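PDB 4JP0: insecticidal crystal protein Cry35Ab1 from Bacillus thuringiensis, which forms, with Cry34Ab1, a binary insecticidal toxin active on western corn rootworm, whose larval midgut epithelium is probably the primary target. Local coordinates for residues Lys154-Pro159 with Ser172-Gly177; Leu205-Tyr210 with Thr314-Glu319. All coordinates share one frame; numbering follows the deposited sequence.

Contact 1 (Lys154-Pro159 with Ser172-Gly177)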
# COMPACT_ATOMS: atom_id res chain seq x y z
N LYS A 154 -10.49 15.56 2.11
CA LYS A 154 -11.81 15.73 1.48
C LYS A 154 -11.74 15.80 -0.04
O LYS A 154 -11.13 16.69 -0.60
CB LYS A 154 -12.48 16.98 2.02
CG LYS A 154 -13.91 17.15 1.58
CD LYS A 154 -14.52 18.45 2.11
CE LYS A 154 -14.37 19.59 1.09
NZ LYS A 154 -15.22 20.81 1.34
N LEU A 155 -12.41 14.88 -0.71
CA LEU A 155 -12.39 14.85 -2.15
C LEU A 155 -13.25 16.00 -2.68
O LEU A 155 -14.37 16.20 -2.23
CB LEU A 155 -12.95 13.51 -2.64
CG LEU A 155 -12.94 13.23 -4.12
CD1 LEU A 155 -11.50 12.93 -4.55
CD2 LEU A 155 -13.83 12.02 -4.39
N LYS A 156 -12.74 16.75 -3.63
CA LYS A 156 -13.53 17.83 -4.24
C LYS A 156 -14.80 17.29 -4.85
O LYS A 156 -14.89 16.11 -5.14
CB LYS A 156 -12.71 18.55 -5.30
CG LYS A 156 -11.53 19.38 -4.72
CD LYS A 156 -10.40 19.40 -5.77
CE LYS A 156 -9.48 20.62 -5.65
NZ LYS A 156 -9.05 20.88 -4.25
N ASP A 157 -15.80 18.16 -5.02
CA ASP A 157 -17.06 17.76 -5.65
C ASP A 157 -16.87 17.37 -7.12
O ASP A 157 -15.96 17.87 -7.77
CB ASP A 157 -18.03 18.92 -5.62
CG ASP A 157 -18.55 19.24 -4.23
OD1 ASP A 157 -18.27 18.51 -3.24
OD2 ASP A 157 -19.30 20.22 -4.07
N TYR A 158 -17.74 16.51 -7.66
CA TYR A 158 -17.67 16.20 -9.10
C TYR A 158 -18.12 17.43 -9.86
O TYR A 158 -18.84 18.26 -9.31
CB TYR A 158 -18.48 14.96 -9.47
CG TYR A 158 -19.93 15.01 -9.08
CD1 TYR A 158 -20.88 15.57 -9.92
CD2 TYR A 158 -20.36 14.47 -7.87
CE1 TYR A 158 -22.21 15.61 -9.57
CE2 TYR A 158 -21.70 14.51 -7.51
CZ TYR A 158 -22.61 15.07 -8.36
OH TYR A 158 -23.93 15.11 -7.99
N PRO A 159 -17.69 17.56 -11.12
CA PRO A 159 -17.97 18.77 -11.90
C PRO A 159 -19.45 18.94 -12.17
O PRO A 159 -20.19 17.96 -12.19
CB PRO A 159 -17.24 18.51 -13.22
CG PRO A 159 -16.17 17.47 -12.83
CD PRO A 159 -16.92 16.57 -11.89
N SER A 172 -8.84 17.35 -10.46
CA SER A 172 -7.41 17.05 -10.37
C SER A 172 -7.08 16.03 -9.31
O SER A 172 -7.70 16.01 -8.28
CB SER A 172 -6.64 18.34 -10.12
OG SER A 172 -6.86 19.18 -11.25
N PRO A 173 -6.09 15.18 -9.55
CA PRO A 173 -5.71 14.16 -8.57
C PRO A 173 -5.38 14.79 -7.20
O PRO A 173 -4.63 15.74 -7.11
CB PRO A 173 -4.46 13.54 -9.19
CG PRO A 173 -4.67 13.77 -10.65
CD PRO A 173 -5.26 15.12 -10.77
N GLN A 174 -5.99 14.26 -6.14
CA GLN A 174 -5.68 14.70 -4.77
C GLN A 174 -5.02 13.55 -4.03
O GLN A 174 -5.48 12.41 -4.11
CB GLN A 174 -6.97 15.04 -4.03
CG GLN A 174 -7.69 16.23 -4.60
CD GLN A 174 -9.05 16.45 -3.93
OE1 GLN A 174 -10.09 16.25 -4.55
NE2 GLN A 174 -9.03 16.87 -2.67
N LEU A 175 -3.90 13.82 -3.35
CA LEU A 175 -3.20 12.77 -2.62
C LEU A 175 -3.96 12.49 -1.34
O LEU A 175 -3.96 13.34 -0.46
CB LEU A 175 -1.81 13.24 -2.26
CG LEU A 175 -0.97 12.22 -1.49
CD1 LEU A 175 -0.66 10.99 -2.34
CD2 LEU A 175 0.31 12.91 -1.01
N MET A 176 -4.52 11.29 -1.22
CA MET A 176 -5.37 10.93 -0.10
C MET A 176 -4.66 10.01 0.86
O MET A 176 -5.18 9.78 1.95
CB MET A 176 -6.65 10.24 -0.59
CG MET A 176 -7.42 11.06 -1.61
SD MET A 176 -8.08 12.59 -0.88
CE MET A 176 -9.48 11.84 0.04
N GLY A 177 -3.51 9.46 0.46
CA GLY A 177 -2.77 8.54 1.34
C GLY A 177 -1.34 8.36 0.82
O GLY A 177 -1.12 8.44 -0.39
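The side-chain amide of Gln174 reaches across to the backbone of Lys154-Lys156 and grips it with both of its polar atoms. OE1 of Gln174 accepts the backbone N-H of Lys156 at 2.8 Å. That bond is almost straight (178°), and the donor lies in the carbonyl plane on a lone pair of OE1. NE2 of Gln174 gives a hydrogen to O of Lys154 at 3.0 Å, a more bent bond (150°). The chain of Gln174 runs extended beyond CG (chi2 174°), which carries CD toward the loop. Gln174 begins strand 174-182, an outermost strand of the four-stranded antiparallel sheet. The amide thus ties the loop between strands 135-142 and 174-182 to the second of these strands. NE2 also bonds to Asp152, so two acceptors on the loop hold the amide. Carbon contacts close in around OE1. CD of Lys156 lies 3.4 Å from OE1 of Gln174, and CD1 of Leu155 comes to 3.6 Å from the same oxygen. Met176 adds a looser contact, with its CE 4.3 Å from N of Leu155. In the strand, Met176 and Gly177 both face Lys207 of strand 202-221, a classic beta bulge.

Contact 2 (Leu205-Tyr210 with Thr314-Glu319)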
# COMPACT_ATOMS: atom_id res chain seq x y z
N LEU A 205 4.49 4.55 -1.62
CA LEU A 205 3.23 4.11 -2.21
C LEU A 205 2.17 5.22 -1.93
O LEU A 205 1.89 5.59 -0.78
CB LEU A 205 2.83 2.74 -1.63
CG LEU A 205 1.49 2.13 -2.03
CD1 LEU A 205 1.32 2.07 -3.56
CD2 LEU A 205 1.31 0.74 -1.38
N LYS A 206 1.62 5.77 -3.01
CA LYS A 206 0.69 6.87 -2.92
C LYS A 206 -0.66 6.41 -3.39
O LYS A 206 -0.75 5.52 -4.27
CB LYS A 206 1.11 7.96 -3.91
CG LYS A 206 2.51 8.45 -3.77
CD LYS A 206 2.68 9.71 -4.62
CE LYS A 206 4.13 10.15 -4.69
NZ LYS A 206 4.31 11.42 -5.40
N LYS A 207 -1.68 7.04 -2.82
CA LYS A 207 -3.07 6.85 -3.28
C LYS A 207 -3.69 8.20 -3.64
O LYS A 207 -3.87 9.04 -2.75
CB LYS A 207 -3.96 6.16 -2.24
CG LYS A 207 -5.26 5.67 -2.89
CD LYS A 207 -6.32 5.12 -1.89
CE LYS A 207 -7.07 6.24 -1.17
NZ LYS A 207 -8.13 5.71 -0.24
N TYR A 208 -3.99 8.40 -4.92
CA TYR A 208 -4.66 9.60 -5.39
C TYR A 208 -6.09 9.27 -5.72
O TYR A 208 -6.40 8.14 -6.14
CB TYR A 208 -4.04 10.10 -6.68
CG TYR A 208 -2.63 10.65 -6.54
CD1 TYR A 208 -1.51 9.89 -6.88
CD2 TYR A 208 -2.42 11.94 -6.08
CE1 TYR A 208 -0.20 10.41 -6.74
CE2 TYR A 208 -1.12 12.45 -5.96
CZ TYR A 208 -0.03 11.68 -6.29
OH TYR A 208 1.26 12.22 -6.17
N GLN A 209 -6.97 10.24 -5.51
CA GLN A 209 -8.35 10.10 -5.97
C GLN A 209 -8.76 11.39 -6.68
O GLN A 209 -8.15 12.44 -6.46
CB GLN A 209 -9.31 9.76 -4.83
CG GLN A 209 -9.11 8.35 -4.28
CD GLN A 209 -10.03 8.06 -3.11
OE1 GLN A 209 -10.23 8.91 -2.25
NE2 GLN A 209 -10.58 6.84 -3.07
N TYR A 210 -9.73 11.27 -7.56
CA TYR A 210 -10.26 12.37 -8.35
C TYR A 210 -11.49 11.86 -9.09
O TYR A 210 -11.73 10.65 -9.15
CB TYR A 210 -9.22 12.88 -9.35
CG TYR A 210 -8.56 11.81 -10.21
CD1 TYR A 210 -9.00 11.56 -11.50
CD2 TYR A 210 -7.46 11.10 -9.74
CE1 TYR A 210 -8.35 10.58 -12.30
CE2 TYR A 210 -6.82 10.16 -10.52
CZ TYR A 210 -7.25 9.90 -11.78
OH TYR A 210 -6.58 8.94 -12.51
N THR A 314 -15.47 8.20 -9.11
CA THR A 314 -14.27 8.50 -8.36
C THR A 314 -13.25 7.50 -8.83
O THR A 314 -13.51 6.29 -8.79
CB THR A 314 -14.49 8.34 -6.86
OG1 THR A 314 -15.30 9.41 -6.39
CG2 THR A 314 -13.16 8.55 -6.09
N ILE A 315 -12.12 8.01 -9.30
CA ILE A 315 -11.01 7.18 -9.71
C ILE A 315 -10.05 7.07 -8.55
O ILE A 315 -9.82 8.05 -7.85
CB ILE A 315 -10.26 7.79 -10.89
CG1 ILE A 315 -11.20 8.10 -12.06
CG2 ILE A 315 -9.16 6.80 -11.36
CD1 ILE A 315 -11.84 6.83 -12.69
N THR A 316 -9.48 5.88 -8.34
CA THR A 316 -8.40 5.74 -7.35
C THR A 316 -7.15 5.30 -8.08
O THR A 316 -7.18 4.32 -8.84
CB THR A 316 -8.78 4.70 -6.30
OG1 THR A 316 -9.89 5.20 -5.56
CG2 THR A 316 -7.67 4.55 -5.23
N SER A 317 -6.05 6.00 -7.87
CA SER A 317 -4.80 5.65 -8.52
C SER A 317 -3.75 5.27 -7.45
O SER A 317 -3.37 6.09 -6.64
CB SER A 317 -4.27 6.85 -9.33
OG SER A 317 -3.10 6.48 -10.05
N LEU A 318 -3.32 4.02 -7.47
CA LEU A 318 -2.29 3.54 -6.55
C LEU A 318 -0.98 3.59 -7.35
O LEU A 318 -0.91 3.04 -8.45
CB LEU A 318 -2.63 2.12 -6.15
CG LEU A 318 -3.64 2.10 -5.00
CD1 LEU A 318 -4.05 0.67 -4.59
CD2 LEU A 318 -3.04 2.82 -3.84
N GLU A 319 0.04 4.27 -6.83
CA GLU A 319 1.27 4.46 -7.60
C GLU A 319 2.47 4.24 -6.68
O GLU A 319 2.52 4.78 -5.60
CB GLU A 319 1.31 5.88 -8.19
CG GLU A 319 0.12 6.21 -9.10
CD GLU A 319 0.01 7.70 -9.48
OE1 GLU A 319 0.98 8.46 -9.31
OE2 GLU A 319 -1.05 8.14 -9.95
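Two central strands of the four-stranded antiparallel sheet pair here, with Lys207 opposite Leu318 and Tyr208 opposite Ser317. The segment axes run 4.6 Å apart at 162°. Hydrogen-bonded pairs are Lys206-Glu319, Tyr208-Ser317 and Tyr210-Ile315, each joined by two backbone bonds. The shortest runs from N of Ile315 to O of Tyr210 at 2.7 Å. On the face with Tyr210, the ring of that residue lies against Ile315. CB of Ile315 sits over the ring face, offset toward the rim and 3.9 Å from the centroid, in a CH-pi contact. With CG of Tyr210 between the backbone N and the carbonyl carbon (chi1 50°), the ring starts out on the Ile315 side. CG2 of Ile315 reaches the phenol end, 3.5 Å from OH of Tyr210. On the same face, Glu319 crosses Tyr208 at about a right angle, with OE1 of Glu319 3.4 Å from CE1 of Tyr208. Its carboxylate is anchored by two hydroxyls: OG of Ser317 donates to OE2 of Glu319 at 2.6 Å, and OE1 is hydrogen-bonded to Tyr321. Lys206 NZ bonds to the Tyr208 hydroxyl and forms a salt bridge with Glu327. The other face carries Gln209 and Thr316 side by side. NE2 of Gln209 donates to OG1 of Thr316 at 3.1 Å, with the oxygen in the amide plane. Beside them, CG2 of Thr316 packs 3.5 Å from CG of Lys207, whose NZ bonds to O of Leu279. This is the regular antiparallel ladder of the long-stranded sheet in a toxin_10 protein.

In the fold
Contact 1 and contact 2 lie side by side, their centres 9 Å apart. They share one sheet, in which strand 174-182 pairs with strand 202-221, and the latter pairs with strand 307-323. Strand 202-221 therefore has strand 174-182, which carries Gln174 and Met176 of contact 1, on one side and strand 307-323 of contact 2 on the other. Two backbone bonds are probable at the junction: N of Gln174 to O of Gln209, and N of Met176 to O of Lys207, both 2.8 Å. Side chains meet as well. CG of Met176 lies 3.6 Å from OE1 of Gln209. CD2 of Leu155 packs 3.6 Å from OG1 of Thr314, which brings the loop directly onto the third strand.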